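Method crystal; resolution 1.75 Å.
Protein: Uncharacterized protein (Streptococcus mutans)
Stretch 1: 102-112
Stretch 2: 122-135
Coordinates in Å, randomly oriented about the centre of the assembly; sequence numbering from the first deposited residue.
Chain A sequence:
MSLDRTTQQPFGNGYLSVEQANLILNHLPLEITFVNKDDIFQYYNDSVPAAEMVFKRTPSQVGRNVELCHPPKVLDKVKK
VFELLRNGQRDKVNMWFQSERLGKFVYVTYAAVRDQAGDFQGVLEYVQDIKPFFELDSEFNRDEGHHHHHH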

# COMPACT_ATOMS: atom_id res chain seq x y z
N LEU A 102 -12.45 17.19 -6.01
CA LEU A 102 -12.63 15.83 -5.54
C LEU A 102 -13.08 15.76 -4.09
O LEU A 102 -13.36 14.67 -3.58
CB LEU A 102 -11.33 15.03 -5.74
CG LEU A 102 -11.05 14.28 -7.06
CD1 LEU A 102 -12.02 14.60 -8.21
CD2 LEU A 102 -9.62 14.51 -7.48
N GLY A 103 -13.15 16.91 -3.43
CA GLY A 103 -13.42 16.98 -2.00
C GLY A 103 -12.33 16.29 -1.19
O GLY A 103 -12.60 15.66 -0.17
N LYS A 104 -11.09 16.41 -1.66
CA LYS A 104 -9.96 15.69 -1.08
C LYS A 104 -8.86 16.67 -0.77
O LYS A 104 -8.71 17.71 -1.44
CB LYS A 104 -9.41 14.64 -2.06
CG LYS A 104 -10.27 13.38 -2.18
CD LYS A 104 -9.76 12.38 -3.20
CE LYS A 104 -10.72 11.21 -3.28
NZ LYS A 104 -10.21 10.07 -4.07
N PHE A 105 -8.08 16.36 0.26
CA PHE A 105 -6.81 17.01 0.46
C PHE A 105 -5.77 15.96 0.12
O PHE A 105 -5.68 14.94 0.79
CB PHE A 105 -6.63 17.51 1.88
CG PHE A 105 -5.49 18.44 2.00
CD1 PHE A 105 -5.67 19.81 1.76
CD2 PHE A 105 -4.22 17.98 2.25
CE1 PHE A 105 -4.60 20.68 1.85
CE2 PHE A 105 -3.14 18.87 2.35
CZ PHE A 105 -3.32 20.19 2.15
N VAL A 106 -5.00 16.22 -0.92
CA VAL A 106 -4.19 15.17 -1.54
C VAL A 106 -2.76 15.21 -1.01
O VAL A 106 -2.15 16.29 -0.95
CB VAL A 106 -4.20 15.36 -3.08
CG1 VAL A 106 -3.34 14.27 -3.79
CG2 VAL A 106 -5.65 15.33 -3.62
N TYR A 107 -2.23 14.05 -0.63
CA TYR A 107 -0.83 13.96 -0.22
C TYR A 107 -0.14 12.97 -1.16
O TYR A 107 -0.59 11.82 -1.30
CB TYR A 107 -0.77 13.40 1.21
CG TYR A 107 0.62 13.38 1.80
CD1 TYR A 107 1.15 14.52 2.41
CD2 TYR A 107 1.40 12.22 1.81
CE1 TYR A 107 2.42 14.51 2.98
CE2 TYR A 107 2.69 12.21 2.37
CZ TYR A 107 3.18 13.35 2.97
OH TYR A 107 4.44 13.35 3.57
N VAL A 108 0.94 13.42 -1.81
CA VAL A 108 1.58 12.68 -2.89
C VAL A 108 2.96 12.29 -2.43
O VAL A 108 3.69 13.11 -1.86
CB VAL A 108 1.71 13.55 -4.18
CG1 VAL A 108 2.34 12.77 -5.30
CG2 VAL A 108 0.37 14.08 -4.62
N THR A 109 3.33 11.04 -2.66
CA THR A 109 4.71 10.65 -2.39
C THR A 109 5.32 9.98 -3.61
O THR A 109 4.70 9.11 -4.21
CB THR A 109 4.79 9.63 -1.24
OG1 THR A 109 4.20 10.18 -0.07
CG2 THR A 109 6.24 9.23 -0.96
N TYR A 110 6.54 10.40 -3.95
CA TYR A 110 7.38 9.69 -4.91
C TYR A 110 8.50 9.06 -4.13
O TYR A 110 9.24 9.78 -3.41
CB TYR A 110 8.02 10.67 -5.89
CG TYR A 110 7.06 11.33 -6.82
CD1 TYR A 110 6.81 10.76 -8.08
CD2 TYR A 110 6.43 12.52 -6.48
CE1 TYR A 110 5.92 11.37 -8.98
CE2 TYR A 110 5.52 13.15 -7.40
CZ TYR A 110 5.29 12.55 -8.64
OH TYR A 110 4.44 13.10 -9.60
N ALA A 111 8.65 7.74 -4.24
CA ALA A 111 9.62 7.02 -3.46
C ALA A 111 10.57 6.21 -4.31
O ALA A 111 10.15 5.63 -5.30
CB ALA A 111 8.89 6.09 -2.46
N ALA A 112 11.85 6.15 -3.92
CA ALA A 112 12.82 5.30 -4.61
C ALA A 112 12.54 3.87 -4.18
O ALA A 112 12.37 3.61 -2.97
CB ALA A 112 14.27 5.66 -4.19
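Stretch 2 (122-135) GVLEYVQDIKPFFE

Strand 122-129 lies antiparallel along strand 104-112, axes 4.6 Å apart at closest and N-to-C directions at 160°. Paired bonds lock the register: Tyr 107 N to Gln 128 O and Gln 128 N to Tyr 107 O, both 2.9 Å, with the same reciprocal pattern joining Thr 109 to Tyr 126 and Ala 111 to Leu 124. Between them lie the close, non-hydrogen-bonded pairs, such as Val 108 CA to Val 127 CA at 4.6 Å.

On the face bearing Thr 109, the Tyr 126 side chain (chi1 p) folds over its partner, and Thr 109 CB sits over the ring, 3.7 Å from its centroid. The small Ala 111 leaves room alongside, its CB 4.2 Å from Tyr 126 CE2. On the other face, Val 106 CG1 meets Val 127 CG1 at 3.4 Å, compact branched side chains suited to a sheet, while the extended Glu 125 lays CG over the Tyr 110 ring, 4.2 Å from its centroid.

At the end of the strand, Asp 129 OD1 accepts from Phe 105 N (3.0 Å) and Lys 131 N (3.1 Å). Ile 130 N still reaches Phe 105 O (2.9 Å), and its CG1 touches the ring edge at Phe 105 CD2 (3.7 Å). Phe 134 then directs its edge toward the Phe 105 face, centroids 5.4 Å apart.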

# COMPACT_ATOMS: atom_id res chain seq x y z
N GLY A 122 13.36 1.46 -9.44
CA GLY A 122 12.36 2.31 -10.09
C GLY A 122 11.77 3.30 -9.12
O GLY A 122 12.28 3.48 -8.01
N VAL A 123 10.70 3.96 -9.56
CA VAL A 123 10.06 4.96 -8.69
C VAL A 123 8.61 4.56 -8.42
O VAL A 123 7.88 4.26 -9.36
CB VAL A 123 10.11 6.33 -9.32
CG1 VAL A 123 9.26 7.32 -8.53
CG2 VAL A 123 11.58 6.83 -9.36
N LEU A 124 8.24 4.57 -7.14
CA LEU A 124 6.88 4.24 -6.70
C LEU A 124 6.18 5.55 -6.35
O LEU A 124 6.67 6.29 -5.49
CB LEU A 124 6.96 3.32 -5.47
CG LEU A 124 5.70 3.08 -4.65
CD1 LEU A 124 4.64 2.41 -5.52
CD2 LEU A 124 6.01 2.24 -3.44
N GLU A 125 5.04 5.84 -6.99
CA GLU A 125 4.24 7.01 -6.63
C GLU A 125 2.95 6.54 -5.96
O GLU A 125 2.29 5.62 -6.47
CB GLU A 125 3.91 7.86 -7.87
CG GLU A 125 3.05 9.10 -7.56
CD GLU A 125 2.75 9.97 -8.77
OE1 GLU A 125 3.20 9.63 -9.90
OE2 GLU A 125 2.08 11.00 -8.59
N TYR A 126 2.62 7.12 -4.82
CA TYR A 126 1.35 6.81 -4.18
C TYR A 126 0.67 8.07 -3.67
O TYR A 126 1.33 9.01 -3.12
CB TYR A 126 1.51 5.73 -3.09
CG TYR A 126 2.60 5.93 -2.05
CD1 TYR A 126 2.30 6.52 -0.82
CD2 TYR A 126 3.91 5.51 -2.28
CE1 TYR A 126 3.27 6.68 0.15
CE2 TYR A 126 4.90 5.66 -1.32
CZ TYR A 126 4.56 6.25 -0.10
OH TYR A 126 5.52 6.43 0.86
N VAL A 127 -0.63 8.12 -3.91
CA VAL A 127 -1.42 9.30 -3.65
C VAL A 127 -2.51 8.92 -2.63
O VAL A 127 -3.21 7.92 -2.81
CB VAL A 127 -2.10 9.82 -4.94
CG1 VAL A 127 -2.91 11.01 -4.65
CG2 VAL A 127 -1.06 10.11 -6.06
N GLN A 128 -2.66 9.75 -1.60
CA GLN A 128 -3.65 9.47 -0.56
C GLN A 128 -4.51 10.70 -0.28
O GLN A 128 -4.04 11.83 -0.33
CB GLN A 128 -2.96 9.06 0.72
CG GLN A 128 -3.91 8.44 1.81
CD GLN A 128 -3.12 7.90 2.99
OE1 GLN A 128 -1.90 8.12 3.09
NE2 GLN A 128 -3.80 7.21 3.89
N ASP A 129 -5.78 10.46 0.05
CA ASP A 129 -6.60 11.55 0.55
C ASP A 129 -6.42 11.58 2.07
O ASP A 129 -6.71 10.60 2.79
CB ASP A 129 -8.06 11.37 0.13
CG ASP A 129 -8.99 12.37 0.80
OD1 ASP A 129 -8.56 13.52 1.08
OD2 ASP A 129 -10.15 11.97 1.08
N ILE A 130 -5.95 12.72 2.57
CA ILE A 130 -5.70 12.83 4.00
C ILE A 130 -6.72 13.73 4.72
O ILE A 130 -6.66 13.88 5.95
CB ILE A 130 -4.26 13.26 4.33
CG1 ILE A 130 -3.91 14.61 3.68
CG2 ILE A 130 -3.28 12.23 3.81
CD1 ILE A 130 -2.67 15.27 4.22
N LYS A 131 -7.67 14.27 3.96
CA LYS A 131 -8.73 15.11 4.54
C LYS A 131 -9.46 14.44 5.72
O LYS A 131 -9.69 15.10 6.74
CB LYS A 131 -9.73 15.60 3.48
CG LYS A 131 -10.80 16.57 4.05
CD LYS A 131 -11.68 17.12 2.96
CE LYS A 131 -12.15 18.53 3.33
NZ LYS A 131 -11.07 19.55 3.09
N PRO A 132 -9.82 13.13 5.59
CA PRO A 132 -10.48 12.42 6.70
C PRO A 132 -9.73 12.46 8.02
O PRO A 132 -10.38 12.44 9.07
CB PRO A 132 -10.58 10.98 6.17
CG PRO A 132 -10.69 11.16 4.69
CD PRO A 132 -9.68 12.24 4.42
N PHE A 133 -8.40 12.55 7.98
CA PHE A 133 -7.59 12.52 9.20
C PHE A 133 -7.65 13.83 9.98
O PHE A 133 -7.36 13.84 11.18
CB PHE A 133 -6.13 12.20 8.91
CG PHE A 133 -5.92 10.88 8.21
CD1 PHE A 133 -6.60 9.74 8.64
CD2 PHE A 133 -5.05 10.77 7.15
CE1 PHE A 133 -6.43 8.53 8.01
CE2 PHE A 133 -4.87 9.54 6.53
CZ PHE A 133 -5.56 8.43 6.96
N PHE A 134 -8.01 14.91 9.30
CA PHE A 134 -8.08 16.24 9.95
C PHE A 134 -9.17 16.32 11.04
O PHE A 134 -9.15 17.22 11.89
CB PHE A 134 -8.26 17.36 8.90
CG PHE A 134 -7.12 17.48 7.89
CD1 PHE A 134 -7.36 18.02 6.62
CD2 PHE A 134 -5.83 17.05 8.20
CE1 PHE A 134 -6.31 18.15 5.68
CE2 PHE A 134 -4.78 17.17 7.27
CZ PHE A 134 -5.02 17.72 6.01
N GLU A 135 -10.11 15.38 11.01
CA GLU A 135 -11.21 15.28 11.99
C GLU A 135 -10.71 14.73 13.33
O GLU A 135 -11.25 15.05 14.40
CB GLU A 135 -12.32 14.40 11.44
CG GLU A 135 -13.17 15.04 10.31
CD GLU A 135 -12.42 16.09 9.48
OE1 GLU A 135 -11.41 15.74 8.83
OE2 GLU A 135 -12.85 17.27 9.48
O HOH W 1 -12.30 13.63 1.62
O HOH W 2 1.31 9.67 -0.41
O HOH W 3 5.09 8.57 2.72
O HOH W 4 2.37 12.45 -10.84